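PDB 6WPU: flavin-containing monooxygenase, which uses its flavin-adenine dinucleotide cofactor to oxygenate the sulfur of S-allyl-L-cysteine, probably as a step toward garlic flavour precursors. Local coordinates for residues 188-200 / 267-279. Numbering follows the deposited sequence.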
loop_
_atom_site.group_PDB
_atom_site.type_symbol
_atom_site.label_atom_id
_atom_site.label_comp_id
_atom_site.label_asym_id
_atom_site.label_seq_id
_atom_site.Cartn_x
_atom_site.Cartn_y
_atom_site.Cartn_z
ATOM N N PHE A 188 -4.066 -15.178 1.340
ATOM C CA PHE A 188 -4.158 -16.249 0.352
ATOM C C PHE A 188 -5.594 -16.574 -0.011
ATOM O O PHE A 188 -6.531 -16.265 0.723
ATOM C CB PHE A 188 -3.486 -17.513 0.869
ATOM C CG PHE A 188 -2.052 -17.320 1.156
ATOM C CD1 PHE A 188 -1.117 -17.451 0.142
ATOM C CD2 PHE A 188 -1.631 -16.955 2.424
ATOM C CE1 PHE A 188 0.212 -17.247 0.402
ATOM C CE2 PHE A 188 -0.301 -16.753 2.688
ATOM C CZ PHE A 188 0.619 -16.893 1.674
ATOM N N ALA A 189 -5.748 -17.226 -1.158
ATOM C CA ALA A 189 -7.032 -17.750 -1.582
ATOM C C ALA A 189 -7.235 -19.145 -0.997
ATOM O O ALA A 189 -6.275 -19.841 -0.661
ATOM C CB ALA A 189 -7.108 -17.800 -3.109
ATOM N N GLU A 190 -8.496 -19.534 -0.844
ATOM C CA GLU A 190 -8.855 -20.885 -0.435
ATOM C C GLU A 190 -9.218 -21.651 -1.697
ATOM O O GLU A 190 -10.248 -21.374 -2.315
ATOM C CB GLU A 190 -10.014 -20.872 0.556
ATOM C CG GLU A 190 -9.586 -20.536 1.970
ATOM C CD GLU A 190 -8.756 -21.643 2.598
ATOM O OE1 GLU A 190 -9.213 -22.811 2.570
ATOM O OE2 GLU A 190 -7.648 -21.349 3.108
ATOM N N ILE A 191 -8.372 -22.595 -2.086
ATOM C CA ILE A 191 -8.508 -23.317 -3.349
ATOM C C ILE A 191 -8.993 -24.731 -3.047
ATOM O O ILE A 191 -8.278 -25.495 -2.382
ATOM C CB ILE A 191 -7.189 -23.355 -4.135
ATOM C CG1 ILE A 191 -6.549 -21.971 -4.219
ATOM C CG2 ILE A 191 -7.432 -23.894 -5.538
ATOM C CD1 ILE A 191 -5.063 -22.015 -4.655
ATOM N N PRO A 192 -10.169 -25.126 -3.533
ATOM C CA PRO A 192 -10.641 -26.505 -3.324
ATOM C C PRO A 192 -9.690 -27.526 -3.936
ATOM O O PRO A 192 -9.262 -27.391 -5.083
ATOM C CB PRO A 192 -12.006 -26.526 -4.027
ATOM C CG PRO A 192 -12.385 -25.090 -4.213
ATOM C CD PRO A 192 -11.107 -24.322 -4.331
ATOM N N GLY A 193 -9.374 -28.564 -3.159
ATOM C CA GLY A 193 -8.536 -29.651 -3.626
ATOM C C GLY A 193 -7.057 -29.348 -3.711
ATOM O O GLY A 193 -6.299 -30.176 -4.219
ATOM N N ILE A 194 -6.613 -28.190 -3.221
ATOM C CA ILE A 194 -5.234 -27.773 -3.441
ATOM C C ILE A 194 -4.238 -28.722 -2.778
ATOM O O ILE A 194 -3.091 -28.820 -3.224
ATOM C CB ILE A 194 -5.039 -26.315 -2.966
ATOM C CG1 ILE A 194 -3.747 -25.735 -3.541
ATOM C CG2 ILE A 194 -5.049 -26.219 -1.446
ATOM C CD1 ILE A 194 -3.767 -25.593 -5.056
ATOM N N ASP A 195 -4.658 -29.455 -1.745
ATOM C CA ASP A 195 -3.735 -30.319 -1.015
ATOM C C ASP A 195 -3.258 -31.514 -1.833
ATOM O O ASP A 195 -2.233 -32.107 -1.486
ATOM C CB ASP A 195 -4.381 -30.808 0.281
ATOM C CG ASP A 195 -4.585 -29.688 1.288
ATOM O OD1 ASP A 195 -3.762 -28.735 1.312
ATOM O OD2 ASP A 195 -5.573 -29.760 2.052
ATOM N N VAL A 196 -3.967 -31.894 -2.896
ATOM C CA VAL A 196 -3.521 -32.968 -3.778
ATOM C C VAL A 196 -2.995 -32.452 -5.111
ATOM O O VAL A 196 -2.613 -33.265 -5.970
ATOM C CB VAL A 196 -4.633 -34.008 -4.015
ATOM C CG1 VAL A 196 -5.096 -34.619 -2.700
ATOM C CG2 VAL A 196 -5.797 -33.390 -4.781
ATOM N N TRP A 197 -2.961 -31.146 -5.319
ATOM C CA TRP A 197 -2.530 -30.639 -6.613
ATOM C C TRP A 197 -1.005 -30.613 -6.667
ATOM O O TRP A 197 -0.378 -30.074 -5.760
ATOM C CB TRP A 197 -3.113 -29.255 -6.849
ATOM C CG TRP A 197 -2.754 -28.663 -8.171
ATOM C CD1 TRP A 197 -3.268 -28.998 -9.403
ATOM C CD2 TRP A 197 -1.791 -27.636 -8.397
ATOM N NE1 TRP A 197 -2.684 -28.226 -10.379
ATOM C CE2 TRP A 197 -1.770 -27.385 -9.788
ATOM C CE3 TRP A 197 -0.943 -26.898 -7.557
ATOM C CZ2 TRP A 197 -0.937 -26.425 -10.357
ATOM C CZ3 TRP A 197 -0.123 -25.936 -8.119
ATOM C CH2 TRP A 197 -0.122 -25.709 -9.509
ATOM N N PRO A 198 -0.381 -31.199 -7.692
ATOM C CA PRO A 198 1.077 -31.415 -7.667
ATOM C C PRO A 198 1.964 -30.290 -8.187
ATOM O O PRO A 198 3.191 -30.427 -8.121
ATOM C CB PRO A 198 1.231 -32.659 -8.557
ATOM C CG PRO A 198 0.104 -32.561 -9.542
ATOM C CD PRO A 198 -1.047 -31.970 -8.765
ATOM N N GLY A 199 1.421 -29.188 -8.681
ATOM C CA GLY A 199 2.215 -28.190 -9.367
ATOM C C GLY A 199 2.843 -27.153 -8.449
ATOM O O GLY A 199 2.974 -27.339 -7.237
ATOM N N LYS A 200 3.258 -26.044 -9.057
ATOM C CA LYS A 200 3.934 -24.969 -8.341
ATOM C C LYS A 200 2.915 -23.953 -7.835
ATOM O O LYS A 200 2.095 -23.443 -8.605
ATOM C CB LYS A 200 4.949 -24.262 -9.240
ATOM C CG LYS A 200 6.116 -25.113 -9.722
ATOM C CD LYS A 200 7.083 -24.263 -10.532
ATOM C CE LYS A 200 8.137 -25.115 -11.223
ATOM N NZ LYS A 200 7.546 -25.832 -12.396
ATOM N N MET A 267 -13.881 -18.458 -11.031
ATOM C CA MET A 267 -13.265 -19.043 -9.851
ATOM C C MET A 267 -12.864 -20.477 -10.140
ATOM O O MET A 267 -13.445 -21.140 -11.007
ATOM C CB MET A 267 -14.213 -19.016 -8.653
ATOM C CG MET A 267 -15.477 -19.819 -8.900
ATOM S SD MET A 267 -16.695 -19.690 -7.576
ATOM C CE MET A 267 -15.952 -20.716 -6.309
ATOM N N ILE A 268 -11.863 -20.942 -9.395
ATOM C CA ILE A 268 -11.511 -22.352 -9.413
ATOM C C ILE A 268 -12.615 -23.143 -8.727
ATOM O O ILE A 268 -13.004 -22.845 -7.593
ATOM C CB ILE A 268 -10.159 -22.590 -8.727
ATOM C CG1 ILE A 268 -9.039 -21.839 -9.455
ATOM C CG2 ILE A 268 -9.865 -24.095 -8.678
ATOM C CD1 ILE A 268 -7.678 -21.924 -8.766
ATOM N N LYS A 269 -13.120 -24.159 -9.412
ATOM C CA LYS A 269 -14.064 -25.082 -8.803
ATOM C C LYS A 269 -13.358 -26.205 -8.053
ATOM O O LYS A 269 -13.757 -26.546 -6.935
ATOM C CB LYS A 269 -14.989 -25.639 -9.884
ATOM C CG LYS A 269 -15.655 -26.955 -9.577
ATOM C CD LYS A 269 -16.720 -27.224 -10.618
ATOM C CE LYS A 269 -16.877 -28.704 -10.887
ATOM N NZ LYS A 269 -17.723 -28.963 -12.083
ATOM N N ILE A 270 -12.300 -26.770 -8.638
ATOM C CA ILE A 270 -11.585 -27.893 -8.038
ATOM C C ILE A 270 -10.211 -27.968 -8.691
ATOM O O ILE A 270 -10.053 -27.648 -9.875
ATOM C CB ILE A 270 -12.388 -29.218 -8.188
ATOM C CG1 ILE A 270 -11.733 -30.360 -7.410
ATOM C CG2 ILE A 270 -12.564 -29.646 -9.658
ATOM C CD1 ILE A 270 -11.606 -30.079 -5.936
ATOM N N THR A 271 -9.200 -28.350 -7.906
ATOM C CA THR A 271 -7.908 -28.764 -8.441
ATOM C C THR A 271 -7.729 -30.272 -8.233
ATOM O O THR A 271 -8.195 -30.837 -7.240
ATOM C CB THR A 271 -6.751 -27.981 -7.801
ATOM O OG1 THR A 271 -6.728 -28.193 -6.384
ATOM C CG2 THR A 271 -6.897 -26.482 -8.073
ATOM N N HIS A 272 -7.065 -30.931 -9.184
ATOM C CA HIS A 272 -6.963 -32.385 -9.183
ATOM C C HIS A 272 -5.530 -32.880 -9.012
ATOM O O HIS A 272 -4.553 -32.182 -9.303
ATOM C CB HIS A 272 -7.535 -32.973 -10.471
ATOM C CG HIS A 272 -9.025 -32.914 -10.542
ATOM N ND1 HIS A 272 -9.696 -32.377 -11.618
ATOM C CD2 HIS A 272 -9.973 -33.328 -9.671
ATOM C CE1 HIS A 272 -10.997 -32.467 -11.409
ATOM N NE2 HIS A 272 -11.191 -33.044 -10.237
ATOM N N ASN A 273 -5.435 -34.136 -8.572
ATOM C CA ASN A 273 -4.152 -34.789 -8.358
ATOM C C ASN A 273 -3.340 -34.941 -9.639
ATOM O O ASN A 273 -2.116 -35.075 -9.563
ATOM C CB ASN A 273 -4.378 -36.161 -7.723
ATOM C CG ASN A 273 -3.099 -36.786 -7.222
ATOM O OD1 ASN A 273 -2.154 -36.079 -6.849
ATOM N ND2 ASN A 273 -3.053 -38.121 -7.209
ATOM N N ASP A 274 -3.976 -34.928 -10.809
ATOM C CA ASP A 274 -3.241 -35.029 -12.065
ATOM C C ASP A 274 -2.795 -33.673 -12.601
ATOM O O ASP A 274 -2.341 -33.592 -13.743
ATOM C CB ASP A 274 -4.078 -35.759 -13.118
ATOM C CG ASP A 274 -5.323 -34.994 -13.508
ATOM O OD1 ASP A 274 -5.522 -33.857 -13.025
ATOM O OD2 ASP A 274 -6.116 -35.534 -14.302
ATOM N N GLY A 275 -2.928 -32.604 -11.817
ATOM C CA GLY A 275 -2.492 -31.302 -12.258
ATOM C C GLY A 275 -3.567 -30.457 -12.897
ATOM O O GLY A 275 -3.349 -29.258 -13.092
ATOM N N SER A 276 -4.732 -31.027 -13.200
ATOM C CA SER A 276 -5.780 -30.254 -13.852
ATOM C C SER A 276 -6.475 -29.323 -12.860
ATOM O O SER A 276 -6.558 -29.597 -11.654
ATOM C CB SER A 276 -6.802 -31.169 -14.527
ATOM O OG SER A 276 -7.261 -32.171 -13.644
ATOM N N VAL A 277 -6.949 -28.192 -13.385
ATOM C CA VAL A 277 -7.740 -27.216 -12.645
ATOM C C VAL A 277 -9.038 -26.997 -13.410
ATOM O O VAL A 277 -9.011 -26.730 -14.617
ATOM C CB VAL A 277 -6.983 -25.890 -12.460
ATOM C CG1 VAL A 277 -7.864 -24.862 -11.755
ATOM C CG2 VAL A 277 -5.685 -26.121 -11.682
ATOM N N VAL A 278 -10.171 -27.132 -12.720
ATOM C CA VAL A 278 -11.489 -26.960 -13.325
ATOM C C VAL A 278 -12.073 -25.655 -12.806
ATOM O O VAL A 278 -12.075 -25.405 -11.595
ATOM C CB VAL A 278 -12.417 -28.146 -13.019
ATOM C CG1 VAL A 278 -13.691 -28.080 -13.878
ATOM C CG2 VAL A 278 -11.688 -29.447 -13.243
ATOM N N PHE A 279 -12.510 -24.803 -13.719
ATOM C CA PHE A 279 -13.125 -23.548 -13.331
ATOM C C PHE A 279 -14.638 -23.728 -13.259
ATOM O O PHE A 279 -15.195 -24.700 -13.777
ATOM C CB PHE A 279 -12.742 -22.434 -14.309
ATOM C CG PHE A 279 -11.277 -22.094 -14.288
ATOM C CD1 PHE A 279 -10.398 -22.701 -15.169
ATOM C CD2 PHE A 279 -10.774 -21.176 -13.364
ATOM C CE1 PHE A 279 -9.041 -22.400 -15.143
ATOM C CE2 PHE A 279 -9.433 -20.875 -13.338
ATOM C CZ PHE A 279 -8.558 -21.492 -14.232
#
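T271 and W197 join a loop to a beta hairpin: 188-200, with its type II turn I191-I194, lies against strands 268-271 and 276-279, two neighbouring strands of a mixed sheet linked by the type I turn H272-G275. The carbonyl of P192 meets the end of the first strand, where T271 N donates to P192 O at 3.0 Å. Threonine suits this place because its two branches do different work. With chi1 at 60°, OG1 sits between the backbone N and the carbonyl carbon and also comes 3.0 Å from P192 O, while CG2 packs on I191 CG2 at 3.7 Å, the two side chains crossing at about a right angle. I191 CG2 also meets I268 CD1, and the two isoleucines share I221 of strand 217-221 as a further apolar neighbour. G193, at the turn's positive phi, has no side chain; a CB there would strike T271 O and I270 CD1. P192 lays CG against K269 O (3.4 Å), at the classic bulge where K269 and I270 both face V278. At the hairpin turn, P198 sets CG and CD of its ring against N273 O in van der Waals contact. W197 holds CG anti to its backbone N (chi1 -179°), which carries the indole along the turn toward G275, while I290 of strand 289-292 also touches it. Tryptophan suits the place because its long flat side chain ends in an N-H: NE1 donates a hydrogen bond to G275 O at 3.0 Å and lies 3.9 Å from V277 CG2. A leucine in its place has no N-H to offer, which would probably leave G275 O without this donor and open a gap beside V277 CG2. The oxygen lies near the indole plane, but NE1 stands above the carbonyl plane of G275, 55° out of it.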